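Local structure of vaginolysin (5IMY) at residues N27-W30 and D31-Y34; L79-S83 and A84-R88; S413-W416 and E417-K421; T457-R461 and S462-L466; D327-K330 and A331-E335. The protein probably acts as a secreted cholesterol-dependent cytolysin, a toxin that binds cholesterol in host membranes and lyses the cell. One frame throughout, in Å; residues are numbered along the deposited sequence.

In the fold
Along the chain the order is interaction 1, 2, 5, 3 and 4. Interaction 1 lies at the end of helix 22-30. Interactions 2 and 5, with centres about 25 Å apart, serve one large antiparallel sheet: strand 79-80 belongs to it, and helix 326-335 packs on its strands 263-271 and 305-311. The centres of interactions 3 and 4 are about 15 Å apart in the beta sandwich domain, on strands 409-415 and 460-464, the two outermost strands, within this chain, of a four-stranded sheet. The centres of interactions 1 and 3 are about 80 Å apart, on opposite sides of the chain's centre, as befits an elongated cytolysin whose C-terminal sandwich probably meets the membrane first.

Interaction 1. Residues N27-W30 and D31-Y34; sequences NYLW and DLQY
Tyr28 and Leu32, one helical turn apart, meet where helix 22-30 ends, their side chains slanting across each other. Leu32 lays CD2 over one face of the phenol ring, displaced toward the rim, with its nearest ring atom, Tyr28 CZ, 4.1 Å away. The ring reaches this place because Tyr28 CG stands opposite its own backbone N (chi1 175°), which sets the phenol out from the side of the helix, where Leu32 CD2 can lie over it. Branched Leu32 straddles the last turn: its CG lies 3.3 Å from Tyr28 O, while its CD1 reaches within 3.6 Å of Leu29 O and also faces the Leu29 side chain. The phenol hydroxyl is hydrogen-bonded to Val247 O.

On another side, the backbone N-H of Asp31 is given to Asn27 O, with N and O 2.9 Å apart, a bent bond of 141° that closes the final helical turn. Asp31 is the first residue to leave helical geometry, and its carboxylate folds back over the same carbonyl, with OD2 3.1 Å from Asn27 O. Both atoms are acceptors, and a negative charge at the C-terminal end of a helix would probably be mildly unfavourable. The chemistry therefore divides the turn: the apolar Leu32 covers carbonyls and ring on the buried side, and the acidic Asp31 occupies the exposed side, where solvent can offset its charge.

Interaction 2. Residues L79-S83 and A84-R88; sequences LSVTS and ANDDR
Thr82 and Asn85 hydrogen-bond across a tight turn, each side chain serving the other's backbone. The straight bond runs from Thr82 N to Asn85 OD1, 3.0 Å long with an angle of 178°, although the donor sits above the amide's carbonyl plane. In return Thr82 OG1 weakly accepts two backbone donors, Ala84 N and Asn85 N, each 3.3 Å away. This reciprocity resembles a capping box, and the further weak bond from Asp86 N to Thr82 O, 2.9 Å, adds the backbone closure of an ST motif. Threonine suits its place because OG1 stands between its backbone N and carbonyl carbon (chi1 65°), where it can meet the N-H groups of Ala84 and Asn85. Asparagine suits its own because one amide can accept and donate: ND2 also gives a weak bond to Ser80 O at 3.4 Å.

Otherwise there is little but van der Waals contact: the methyl Val81 CG1 lies 3.9 Å from Asn85 OD1 and equally near Asp86 OD1, which is salt-bridged to Lys139.

The turn follows strand 79-80, which pairs antiparallel with strand 347-354; Val81 packs there on Pro347 and Tyr350, while loop residue Asn104 bonds both Ser80 O and Asn85 ND2.

Interaction 3. Residues S413-W416 and E417-K421; sequences SRAW and EGNGK
The indole of Trp416 has one face laid against the backbone that follows it. Gly418 CA stands 3.9 Å from the centroid of the five-membered ring, 15° off its normal, while Glu417 CG lies 4.1 Å from the centroid of the six-membered ring, so that two CH-pi contacts share the same face. Gly418 N passes 3.5 Å above the centre of the ring system. Glycine suits this position, as a beta carbon on residue 418 would come tightly against Trp416 NE1. Glu417 contributes its aliphatic part: CG sits between its backbone N and carbonyl carbon (chi1 80°), and the extended chain carries the carboxylate onward, its plane turned 39° from the ring.

At the edge, near the ring plane, comes Asn419 OD1, 3.3 Å from Trp416 CB; this oxygen, Asn419 OD1, accepts a hydrogen bond from Ile396 N. The other end of the amide, ND2, reaches 3.8 Å from Ala415 CB, a small side chain at the end of the strand.

Strand 409-415 thus ends in a loop folded back against one face of the tryptophan, beside strand 395-403, where Trp416 packs on Ile396 and shares backbone hydrogen bonding with it; Ser413 makes backbone hydrogen bonds to the chain of another protein.

Interaction 4. Residues T457-R461 and S462-L466; sequences TVYDR and SDLPL
From Asp460 to Ser462 the backbone is extended, and at Asp463 it turns a corner, the positive phi and psi of that residue bringing Leu464 back toward the residues before it. Leu464 points its side chain at them, and its CD1 methyl does the touching. That methyl lies 3.8 Å from Tyr459 OH, the two side chains coming from opposite directions, and 4.1 Å from Arg461 NE, where leucine and arginine cross at about a right angle. The methyl meets the guanidinium obliquely.

Leucine reaches this spot because CG is held between its backbone N and carbonyl carbon, chi1 78°, and the chain then extends. Arg461 bends at chi3 (90°), bringing its guanidinium round so that Tyr459 OH lies at its edge, in plane, 3.7 Å from Arg461 NE. Both polar ends look to one acid: Tyr459 OH is hydrogen-bonded to Glu485 OE2, while Arg461 NE and Glu485 OE1 form only a long, weak ion pair. The phenol suits its place because its flat ring can pack while its hydroxyl hydrogen-bonds to Glu485 OE2.

Strand 460-464 is an outer member, within this chain, of the four-stranded sheet, next to strand 440-443; Tyr459, just before the strand, and Leu464 at its end reach across to strands 469-475 and 480-485, touching Ile472 and Arg470 on the former and Val483 and Glu485 on the latter.

Interaction 5. Residues D327-K330 and A331-E335; sequences DTLK and ALIQE
Helix 326-335 is amphipathic, and in residues 327 to 335 its backbone bonds and its apolar stripe are both plain. Each carbonyl from Asp327 to Lys330 receives the N-H four residues on: Ile333 N bonds to Leu329 O at 3.0 Å, and Leu332 N to Thr328 O and Gln334 N to Lys330 O repeat the pattern. Ala331 N goes to Asp327 O and, weakly, also to Thr328 O. Near the start of the helix, Asn325 OD1 accepts from Thr328 N and weakly from Asp327 N.

Leu329, Leu332 and Ile333 form the inward stripe. Leu329 and Ile333 lie on strand 263-271 and Leu332 on strand 305-311, so branched hydrocarbon suits these positions, while Asp327, Lys330, Ala331 and Gln334 lie at the exposed surface. Leu332 also brings CD1 to within 4.2 Å of Thr328 CG2. Ile333 sets CG1 beside its backbone N (chi1 -57°), which turns that branch back over the preceding turn: CG1 comes 3.3 Å from Leu329 O, and Ile333 CD1 meets Leu329 CD1 at 4.2 Å.

Interaction 1. Residues N27-W30 and D31-Y34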
loop_
_atom_site.group_PDB
_atom_site.type_symbol
_atom_site.label_atom_id
_atom_site.label_comp_id
_atom_site.label_asym_id
_atom_site.label_seq_id
_atom_site.Cartn_x
_atom_site.Cartn_y
_atom_site.Cartn_z
ATOM N N ASN A 27 30.139 48.964 -14.131
ATOM C CA ASN A 27 31.006 47.790 -14.115
ATOM C C ASN A 27 30.913 47.057 -12.784
ATOM O O ASN A 27 30.986 45.823 -12.743
ATOM C CB ASN A 27 32.451 48.197 -14.403
ATOM C CG ASN A 27 32.691 48.496 -15.870
ATOM O OD1 ASN A 27 31.973 48.010 -16.742
ATOM N ND2 ASN A 27 33.713 49.296 -16.149
ATOM N N TYR A 28 30.752 47.795 -11.684
ATOM C CA TYR A 28 30.654 47.150 -10.378
ATOM C C TYR A 28 29.377 46.327 -10.264
ATOM O O TYR A 28 29.404 45.199 -9.759
ATOM C CB TYR A 28 30.718 48.199 -9.269
ATOM C CG TYR A 28 30.508 47.631 -7.886
ATOM C CD1 TYR A 28 31.474 46.834 -7.289
ATOM C CD2 TYR A 28 29.344 47.892 -7.176
ATOM C CE1 TYR A 28 31.287 46.308 -6.025
ATOM C CE2 TYR A 28 29.147 47.374 -5.909
ATOM C CZ TYR A 28 30.123 46.581 -5.339
ATOM O OH TYR A 28 29.937 46.062 -4.079
ATOM N N LEU A 29 28.249 46.868 -10.729
ATOM C CA LEU A 29 26.990 46.136 -10.638
ATOM C C LEU A 29 26.937 44.982 -11.630
ATOM O O LEU A 29 26.314 43.954 -11.347
ATOM C CB LEU A 29 25.813 47.086 -10.865
ATOM C CG LEU A 29 25.732 48.298 -9.932
ATOM C CD1 LEU A 29 24.480 49.110 -10.231
ATOM C CD2 LEU A 29 25.763 47.880 -8.469
ATOM N N TRP A 30 27.579 45.130 -12.791
ATOM C CA TRP A 30 27.592 44.053 -13.775
ATOM C C TRP A 30 28.512 42.915 -13.356
ATOM O O TRP A 30 28.227 41.750 -13.655
ATOM C CB TRP A 30 28.028 44.591 -15.138
ATOM C CG TRP A 30 26.946 45.265 -15.928
ATOM C CD1 TRP A 30 25.611 44.980 -15.907
ATOM C CD2 TRP A 30 27.112 46.341 -16.858
ATOM N NE1 TRP A 30 24.938 45.808 -16.771
ATOM C CE2 TRP A 30 25.836 46.656 -17.365
ATOM C CE3 TRP A 30 28.217 47.068 -17.312
ATOM C CZ2 TRP A 30 25.634 47.666 -18.302
ATOM C CZ3 TRP A 30 28.014 48.069 -18.244
ATOM C CH2 TRP A 30 26.733 48.361 -18.728
ATOM N N ASP A 31 29.610 43.224 -12.671
ATOM C CA ASP A 31 30.622 42.234 -12.332
ATOM C C ASP A 31 30.387 41.579 -10.977
ATOM O O ASP A 31 31.263 40.851 -10.497
ATOM C CB ASP A 31 32.011 42.875 -12.365
ATOM C CG ASP A 31 32.364 43.432 -13.730
ATOM O OD1 ASP A 31 31.642 43.127 -14.704
ATOM O OD2 ASP A 31 33.366 44.172 -13.830
ATOM N N LEU A 32 29.239 41.820 -10.347
ATOM C CA LEU A 32 28.888 41.075 -9.147
ATOM C C LEU A 32 28.757 39.595 -9.482
ATOM O O LEU A 32 28.159 39.220 -10.493
ATOM C CB LEU A 32 27.578 41.596 -8.554
ATOM C CG LEU A 32 27.574 43.023 -8.006
ATOM C CD1 LEU A 32 26.144 43.490 -7.800
ATOM C CD2 LEU A 32 28.359 43.116 -6.706
ATOM N N GLN A 33 29.330 38.750 -8.628
ATOM C CA GLN A 33 29.347 37.305 -8.836
ATOM C C GLN A 33 28.601 36.631 -7.693
ATOM O O GLN A 33 29.120 36.544 -6.574
ATOM C CB GLN A 33 30.778 36.785 -8.922
ATOM C CG GLN A 33 31.349 36.757 -10.325
ATOM C CD GLN A 33 32.824 36.411 -10.335
ATOM O OE1 GLN A 33 33.633 37.077 -9.690
ATOM N NE2 GLN A 33 33.179 35.360 -11.063
ATOM N N TYR A 34 27.397 36.140 -7.975
ATOM C CA TYR A 34 26.634 35.377 -7.002
ATOM C C TYR A 34 25.870 34.274 -7.717
ATOM O O TYR A 34 25.674 34.306 -8.933
ATOM C CB TYR A 34 25.662 36.268 -6.214
ATOM C CG TYR A 34 24.801 37.154 -7.081
ATOM C CD1 TYR A 34 23.527 36.754 -7.470
ATOM C CD2 TYR A 34 25.260 38.391 -7.511
ATOM C CE1 TYR A 34 22.737 37.564 -8.264
ATOM C CE2 TYR A 34 24.479 39.209 -8.302
ATOM C CZ TYR A 34 23.216 38.791 -8.677
ATOM O OH TYR A 34 22.433 39.603 -9.467
#

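Interaction 2. Residues L79-S83 and A84-R88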
loop_
_atom_site.group_PDB
_atom_site.type_symbol
_atom_site.label_atom_id
_atom_site.label_comp_id
_atom_site.label_asym_id
_atom_site.label_seq_id
_atom_site.Cartn_x
_atom_site.Cartn_y
_atom_site.Cartn_z
ATOM N N LEU A 79 5.879 37.535 -4.271
ATOM C CA LEU A 79 5.891 37.683 -2.823
ATOM C C LEU A 79 4.667 38.453 -2.349
ATOM O O LEU A 79 4.192 39.375 -3.015
ATOM C CB LEU A 79 7.159 38.402 -2.359
ATOM C CG LEU A 79 8.469 37.626 -2.513
ATOM C CD1 LEU A 79 8.992 37.708 -3.940
ATOM C CD2 LEU A 79 9.509 38.141 -1.525
ATOM N N SER A 80 4.168 38.070 -1.177
ATOM C CA SER A 80 2.965 38.676 -0.628
ATOM C C SER A 80 3.268 40.037 -0.015
ATOM O O SER A 80 4.338 40.264 0.555
ATOM C CB SER A 80 2.340 37.770 0.433
ATOM O OG SER A 80 1.844 36.575 -0.139
ATOM N N VAL A 81 2.307 40.947 -0.145
ATOM C CA VAL A 81 2.349 42.249 0.511
ATOM C C VAL A 81 1.540 42.153 1.796
ATOM O O VAL A 81 0.425 41.617 1.798
ATOM C CB VAL A 81 1.805 43.356 -0.409
ATOM C CG1 VAL A 81 1.724 44.687 0.331
ATOM C CG2 VAL A 81 2.681 43.490 -1.646
ATOM N N THR A 82 2.098 42.672 2.887
ATOM C CA THR A 82 1.476 42.596 4.199
ATOM C C THR A 82 1.480 43.975 4.842
ATOM O O THR A 82 2.102 44.918 4.347
ATOM C CB THR A 82 2.210 41.604 5.112
ATOM O OG1 THR A 82 3.538 42.080 5.368
ATOM C CG2 THR A 82 2.284 40.231 4.466
ATOM N N SER A 83 0.771 44.080 5.967
ATOM C CA SER A 83 0.815 45.307 6.754
ATOM C C SER A 83 2.226 45.599 7.246
ATOM O O SER A 83 2.608 46.766 7.384
ATOM C CB SER A 83 -0.144 45.198 7.940
ATOM O OG SER A 83 -0.074 46.349 8.762
ATOM N N ALA A 84 3.016 44.555 7.502
ATOM C CA ALA A 84 4.339 44.732 8.086
ATOM C C ALA A 84 5.355 45.256 7.080
ATOM O O ALA A 84 6.260 46.008 7.461
ATOM C CB ALA A 84 4.833 43.410 8.675
ATOM N N ASN A 85 5.237 44.878 5.806
ATOM C CA ASN A 85 6.213 45.271 4.801
ATOM C C ASN A 85 5.688 46.293 3.801
ATOM O O ASN A 85 6.466 46.763 2.964
ATOM C CB ASN A 85 6.722 44.032 4.039
ATOM C CG ASN A 85 5.644 43.362 3.200
ATOM O OD1 ASN A 85 4.732 44.011 2.689
ATOM N ND2 ASN A 85 5.749 42.046 3.056
ATOM N N ASP A 86 4.404 46.655 3.869
ATOM C CA ASP A 86 3.861 47.635 2.935
ATOM C C ASP A 86 4.664 48.929 2.952
ATOM O O ASP A 86 4.709 49.644 1.946
ATOM C CB ASP A 86 2.393 47.918 3.269
ATOM C CG ASP A 86 1.692 48.720 2.191
ATOM O OD1 ASP A 86 2.001 48.519 0.999
ATOM O OD2 ASP A 86 0.825 49.553 2.535
ATOM N N ASP A 87 5.307 49.242 4.081
ATOM C CA ASP A 87 6.105 50.461 4.177
ATOM C C ASP A 87 7.238 50.479 3.159
ATOM O O ASP A 87 7.592 51.547 2.646
ATOM C CB ASP A 87 6.679 50.603 5.587
ATOM C CG ASP A 87 5.704 51.241 6.556
ATOM O OD1 ASP A 87 4.995 52.187 6.154
ATOM O OD2 ASP A 87 5.650 50.796 7.722
ATOM N N ARG A 88 7.818 49.320 2.855
ATOM C CA ARG A 88 9.022 49.242 2.040
ATOM C C ARG A 88 8.790 48.559 0.700
ATOM O O ARG A 88 9.759 48.246 0.001
ATOM C CB ARG A 88 10.122 48.505 2.804
ATOM C CG ARG A 88 10.383 49.075 4.188
ATOM C CD ARG A 88 10.142 48.066 5.299
ATOM N NE ARG A 88 11.309 47.970 6.169
ATOM C CZ ARG A 88 11.273 47.604 7.445
ATOM N NH1 ARG A 88 10.120 47.305 8.032
ATOM N NH2 ARG A 88 12.399 47.549 8.142
#

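Interaction 3. Residues S413-W416 and E417-K421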
loop_
_atom_site.group_PDB
_atom_site.type_symbol
_atom_site.label_atom_id
_atom_site.label_comp_id
_atom_site.label_asym_id
_atom_site.label_seq_id
_atom_site.Cartn_x
_atom_site.Cartn_y
_atom_site.Cartn_z
ATOM N N SER A 413 -9.355 -14.301 -2.925
ATOM C CA SER A 413 -10.794 -14.504 -2.929
ATOM C C SER A 413 -11.232 -15.220 -1.655
ATOM O O SER A 413 -10.440 -15.877 -0.973
ATOM C CB SER A 413 -11.225 -15.313 -4.152
ATOM O OG SER A 413 -12.629 -15.484 -4.188
ATOM N N ARG A 414 -12.517 -15.085 -1.343
ATOM C CA ARG A 414 -13.091 -15.671 -0.142
ATOM C C ARG A 414 -14.415 -16.332 -0.487
ATOM O O ARG A 414 -15.007 -16.080 -1.540
ATOM C CB ARG A 414 -13.304 -14.619 0.952
ATOM C CG ARG A 414 -12.023 -14.039 1.513
ATOM C CD ARG A 414 -11.490 -14.879 2.658
ATOM N NE ARG A 414 -10.228 -14.351 3.168
ATOM C CZ ARG A 414 -9.451 -14.980 4.044
ATOM N NH1 ARG A 414 -9.795 -16.172 4.514
ATOM N NH2 ARG A 414 -8.321 -14.416 4.448
ATOM N N ALA A 415 -14.875 -17.187 0.421
ATOM C CA ALA A 415 -16.164 -17.847 0.285
ATOM C C ALA A 415 -16.858 -17.868 1.638
ATOM O O ALA A 415 -16.228 -18.133 2.665
ATOM C CB ALA A 415 -16.009 -19.276 -0.250
ATOM N N TRP A 416 -18.154 -17.567 1.627
ATOM C CA TRP A 416 -18.969 -17.662 2.833
ATOM C C TRP A 416 -18.884 -19.073 3.404
ATOM O O TRP A 416 -19.116 -20.057 2.693
ATOM C CB TRP A 416 -20.411 -17.281 2.484
ATOM C CG TRP A 416 -21.468 -17.536 3.528
ATOM C CD1 TRP A 416 -22.715 -18.049 3.311
ATOM C CD2 TRP A 416 -21.387 -17.271 4.936
ATOM N NE1 TRP A 416 -23.412 -18.126 4.490
ATOM C CE2 TRP A 416 -22.619 -17.656 5.504
ATOM C CE3 TRP A 416 -20.393 -16.754 5.771
ATOM C CZ2 TRP A 416 -22.883 -17.540 6.866
ATOM C CZ3 TRP A 416 -20.658 -16.640 7.127
ATOM C CH2 TRP A 416 -21.893 -17.031 7.659
ATOM N N GLU A 417 -18.525 -19.174 4.689
ATOM C CA GLU A 417 -18.317 -20.487 5.297
ATOM C C GLU A 417 -19.540 -21.374 5.117
ATOM O O GLU A 417 -19.415 -22.589 4.922
ATOM C CB GLU A 417 -17.972 -20.344 6.784
ATOM C CG GLU A 417 -19.163 -20.119 7.722
ATOM C CD GLU A 417 -18.796 -20.294 9.184
ATOM O OE1 GLU A 417 -17.633 -20.657 9.470
ATOM O OE2 GLU A 417 -19.678 -20.083 10.048
ATOM N N GLY A 418 -20.731 -20.785 5.181
ATOM C CA GLY A 418 -21.954 -21.535 4.999
ATOM C C GLY A 418 -22.468 -21.446 3.579
ATOM O O GLY A 418 -23.611 -21.045 3.349
ATOM N N ASN A 419 -21.628 -21.819 2.614
ATOM C CA ASN A 419 -21.992 -21.690 1.208
ATOM C C ASN A 419 -22.922 -22.824 0.786
ATOM O O ASN A 419 -24.141 -22.714 0.949
ATOM C CB ASN A 419 -20.734 -21.639 0.331
ATOM C CG ASN A 419 -20.533 -20.284 -0.329
ATOM O OD1 ASN A 419 -21.226 -19.314 -0.020
ATOM N ND2 ASN A 419 -19.578 -20.214 -1.251
ATOM N N GLY A 420 -22.375 -23.918 0.263
ATOM C CA GLY A 420 -23.195 -24.947 -0.342
ATOM C C GLY A 420 -23.932 -25.830 0.645
ATOM O O GLY A 420 -24.020 -27.047 0.447
ATOM N N LYS A 421 -24.479 -25.238 1.702
ATOM C CA LYS A 421 -25.205 -25.975 2.725
ATOM C C LYS A 421 -26.704 -25.924 2.459
ATOM O O LYS A 421 -27.233 -24.924 1.968
ATOM C CB LYS A 421 -24.913 -25.405 4.114
ATOM C CG LYS A 421 -23.565 -25.806 4.681
ATOM C CD LYS A 421 -23.220 -24.964 5.895
ATOM C CE LYS A 421 -21.902 -25.389 6.521
ATOM N NZ LYS A 421 -21.577 -24.571 7.723
#

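Interaction 4. Residues T457-R461 and S462-L466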
loop_
_atom_site.group_PDB
_atom_site.type_symbol
_atom_site.label_atom_id
_atom_site.label_comp_id
_atom_site.label_asym_id
_atom_site.label_seq_id
_atom_site.Cartn_x
_atom_site.Cartn_y
_atom_site.Cartn_z
ATOM N N THR A 457 -31.764 -22.074 -10.570
ATOM C CA THR A 457 -31.147 -20.840 -10.100
ATOM C C THR A 457 -32.208 -19.782 -9.828
ATOM O O THR A 457 -32.935 -19.368 -10.736
ATOM C CB THR A 457 -30.136 -20.322 -11.123
ATOM O OG1 THR A 457 -29.095 -21.289 -11.301
ATOM C CG2 THR A 457 -29.521 -19.003 -10.652
ATOM N N VAL A 458 -32.286 -19.346 -8.575
ATOM C CA VAL A 458 -32.996 -18.134 -8.185
ATOM C C VAL A 458 -31.942 -17.084 -7.866
ATOM O O VAL A 458 -30.959 -17.381 -7.179
ATOM C CB VAL A 458 -33.915 -18.375 -6.974
ATOM C CG1 VAL A 458 -34.897 -17.220 -6.806
ATOM C CG2 VAL A 458 -34.654 -19.704 -7.100
ATOM N N TYR A 459 -32.124 -15.873 -8.387
ATOM C CA TYR A 459 -31.265 -14.751 -8.020
ATOM C C TYR A 459 -29.780 -15.059 -8.190
ATOM O O TYR A 459 -29.169 -15.692 -7.325
ATOM C CB TYR A 459 -31.540 -14.346 -6.569
ATOM C CG TYR A 459 -30.754 -13.142 -6.111
ATOM C CD1 TYR A 459 -31.298 -11.868 -6.183
ATOM C CD2 TYR A 459 -29.468 -13.278 -5.605
ATOM C CE1 TYR A 459 -30.585 -10.764 -5.765
ATOM C CE2 TYR A 459 -28.745 -12.181 -5.189
ATOM C CZ TYR A 459 -29.307 -10.928 -5.270
ATOM O OH TYR A 459 -28.585 -9.837 -4.850
ATOM N N ASP A 460 -29.186 -14.598 -9.289
ATOM C CA ASP A 460 -27.744 -14.695 -9.508
ATOM C C ASP A 460 -27.232 -13.302 -9.847
ATOM O O ASP A 460 -27.546 -12.768 -10.916
ATOM C CB ASP A 460 -27.414 -15.686 -10.624
ATOM C CG ASP A 460 -25.926 -15.973 -10.730
ATOM O OD1 ASP A 460 -25.132 -15.271 -10.071
ATOM O OD2 ASP A 460 -25.552 -16.899 -11.480
ATOM N N ARG A 461 -26.447 -12.715 -8.946
ATOM C CA ARG A 461 -25.949 -11.358 -9.126
ATOM C C ARG A 461 -24.494 -11.275 -8.690
ATOM O O ARG A 461 -24.063 -11.960 -7.759
ATOM C CB ARG A 461 -26.796 -10.345 -8.345
ATOM C CG ARG A 461 -27.696 -9.508 -9.241
ATOM C CD ARG A 461 -28.914 -8.972 -8.508
ATOM N NE ARG A 461 -28.673 -7.670 -7.892
ATOM C CZ ARG A 461 -28.643 -6.520 -8.559
ATOM N NH1 ARG A 461 -28.824 -6.505 -9.875
ATOM N NH2 ARG A 461 -28.423 -5.384 -7.914
ATOM N N SER A 462 -23.744 -10.414 -9.377
ATOM C CA SER A 462 -22.311 -10.271 -9.164
ATOM C C SER A 462 -21.942 -8.796 -9.212
ATOM O O SER A 462 -22.769 -7.935 -9.530
ATOM C CB SER A 462 -21.512 -11.046 -10.217
ATOM O OG SER A 462 -21.781 -10.549 -11.517
ATOM N N ASP A 463 -20.678 -8.513 -8.887
ATOM C CA ASP A 463 -20.123 -7.166 -8.965
ATOM C C ASP A 463 -21.091 -6.119 -8.424
ATOM O O ASP A 463 -21.224 -5.038 -9.007
ATOM C CB ASP A 463 -19.748 -6.833 -10.412
ATOM C CG ASP A 463 -18.413 -7.421 -10.820
ATOM O OD1 ASP A 463 -17.446 -7.301 -10.037
ATOM O OD2 ASP A 463 -18.329 -8.002 -11.923
ATOM N N LEU A 464 -21.783 -6.428 -7.286
ATOM C CA LEU A 464 -22.763 -5.461 -6.813
ATOM C C LEU A 464 -22.224 -4.696 -5.609
ATOM O O LEU A 464 -21.514 -5.267 -4.773
ATOM C CB LEU A 464 -24.083 -6.146 -6.451
ATOM C CG LEU A 464 -24.262 -6.917 -5.142
ATOM C CD1 LEU A 464 -25.725 -7.317 -5.013
ATOM C CD2 LEU A 464 -23.379 -8.147 -5.065
ATOM N N PRO A 465 -22.556 -3.408 -5.505
ATOM C CA PRO A 465 -21.887 -2.545 -4.526
ATOM C C PRO A 465 -22.084 -3.032 -3.098
ATOM O O PRO A 465 -22.976 -3.827 -2.796
ATOM C CB PRO A 465 -22.555 -1.181 -4.741
ATOM C CG PRO A 465 -23.887 -1.504 -5.328
ATOM C CD PRO A 465 -23.662 -2.711 -6.186
ATOM N N LEU A 466 -21.225 -2.532 -2.211
ATOM C CA LEU A 466 -21.320 -2.813 -0.784
ATOM C C LEU A 466 -22.078 -1.671 -0.123
ATOM O O LEU A 466 -21.576 -0.545 -0.049
ATOM C CB LEU A 466 -19.941 -2.981 -0.154
ATOM C CG LEU A 466 -19.927 -4.012 0.977
ATOM C CD1 LEU A 466 -19.028 -5.146 0.580
ATOM C CD2 LEU A 466 -19.491 -3.410 2.305
#

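Interaction 5. Residues D327-K330 and A331-E335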
loop_
_atom_site.group_PDB
_atom_site.type_symbol
_atom_site.label_atom_id
_atom_site.label_comp_id
_atom_site.label_asym_id
_atom_site.label_seq_id
_atom_site.Cartn_x
_atom_site.Cartn_y
_atom_site.Cartn_z
ATOM N N ASP A 327 -20.351 27.631 -0.376
ATOM C CA ASP A 327 -21.127 28.759 -0.882
ATOM C C ASP A 327 -20.681 30.075 -0.257
ATOM O O ASP A 327 -20.798 31.129 -0.892
ATOM C CB ASP A 327 -22.620 28.526 -0.641
ATOM C CG ASP A 327 -23.267 27.704 -1.740
ATOM O OD1 ASP A 327 -22.797 27.770 -2.896
ATOM O OD2 ASP A 327 -24.252 26.992 -1.448
ATOM N N THR A 328 -20.177 30.043 0.980
ATOM C CA THR A 328 -19.533 31.228 1.539
ATOM C C THR A 328 -18.336 31.630 0.690
ATOM O O THR A 328 -18.173 32.803 0.333
ATOM C CB THR A 328 -19.103 30.965 2.985
ATOM O OG1 THR A 328 -20.261 30.860 3.822
ATOM C CG2 THR A 328 -18.194 32.085 3.511
ATOM N N LEU A 329 -17.485 30.659 0.357
ATOM C CA LEU A 329 -16.326 30.927 -0.486
ATOM C C LEU A 329 -16.741 31.550 -1.813
ATOM O O LEU A 329 -16.252 32.621 -2.189
ATOM C CB LEU A 329 -15.553 29.629 -0.723
ATOM C CG LEU A 329 -14.383 29.682 -1.709
ATOM C CD1 LEU A 329 -13.170 30.334 -1.068
ATOM C CD2 LEU A 329 -14.059 28.287 -2.213
ATOM N N LYS A 330 -17.649 30.891 -2.538
ATOM C CA LYS A 330 -17.984 31.335 -3.886
ATOM C C LYS A 330 -18.605 32.725 -3.901
ATOM O O LYS A 330 -18.522 33.417 -4.922
ATOM C CB LYS A 330 -18.921 30.324 -4.550
ATOM C CG LYS A 330 -18.344 28.917 -4.604
ATOM C CD LYS A 330 -18.663 28.201 -5.906
ATOM C CE LYS A 330 -17.895 28.796 -7.077
ATOM N NZ LYS A 330 -17.801 27.848 -8.222
ATOM N N ALA A 331 -19.221 33.155 -2.798
ATOM C CA ALA A 331 -19.697 34.532 -2.716
ATOM C C ALA A 331 -18.533 35.504 -2.567
ATOM O O ALA A 331 -18.492 36.540 -3.240
ATOM C CB ALA A 331 -20.673 34.684 -1.551
ATOM N N LEU A 332 -17.574 35.183 -1.694
ATOM C CA LEU A 332 -16.415 36.052 -1.512
ATOM C C LEU A 332 -15.611 36.191 -2.798
ATOM O O LEU A 332 -15.041 37.255 -3.059
ATOM C CB LEU A 332 -15.528 35.513 -0.389
ATOM C CG LEU A 332 -16.161 35.481 1.006
ATOM C CD1 LEU A 332 -15.260 34.746 1.985
ATOM C CD2 LEU A 332 -16.453 36.890 1.505
ATOM N N ILE A 333 -15.550 35.133 -3.609
ATOM C CA ILE A 333 -14.852 35.217 -4.889
ATOM C C ILE A 333 -15.545 36.217 -5.803
ATOM O O ILE A 333 -14.923 37.153 -6.319
ATOM C CB ILE A 333 -14.768 33.826 -5.547
ATOM C CG1 ILE A 333 -14.074 32.817 -4.623
ATOM C CG2 ILE A 333 -14.049 33.908 -6.888
ATOM C CD1 ILE A 333 -12.759 33.289 -4.042
ATOM N N GLN A 334 -16.849 36.033 -6.018
ATOM C CA GLN A 334 -17.576 36.836 -6.991
ATOM C C GLN A 334 -17.771 38.278 -6.546
ATOM O O GLN A 334 -18.150 39.113 -7.374
ATOM C CB GLN A 334 -18.935 36.194 -7.279
ATOM C CG GLN A 334 -19.369 36.297 -8.732
ATOM C CD GLN A 334 -18.404 35.602 -9.677
ATOM O OE1 GLN A 334 -17.727 34.646 -9.296
ATOM N NE2 GLN A 334 -18.329 36.087 -10.910
ATOM N N GLU A 335 -17.530 38.595 -5.271
ATOM C CA GLU A 335 -17.594 39.986 -4.838
ATOM C C GLU A 335 -16.388 40.778 -5.327
ATOM O O GLU A 335 -16.495 41.988 -5.558
ATOM C CB GLU A 335 -17.705 40.056 -3.311
ATOM C CG GLU A 335 -17.382 41.425 -2.701
ATOM C CD GLU A 335 -18.424 41.890 -1.703
ATOM O OE1 GLU A 335 -19.632 41.730 -1.983
ATOM O OE2 GLU A 335 -18.035 42.425 -0.640
#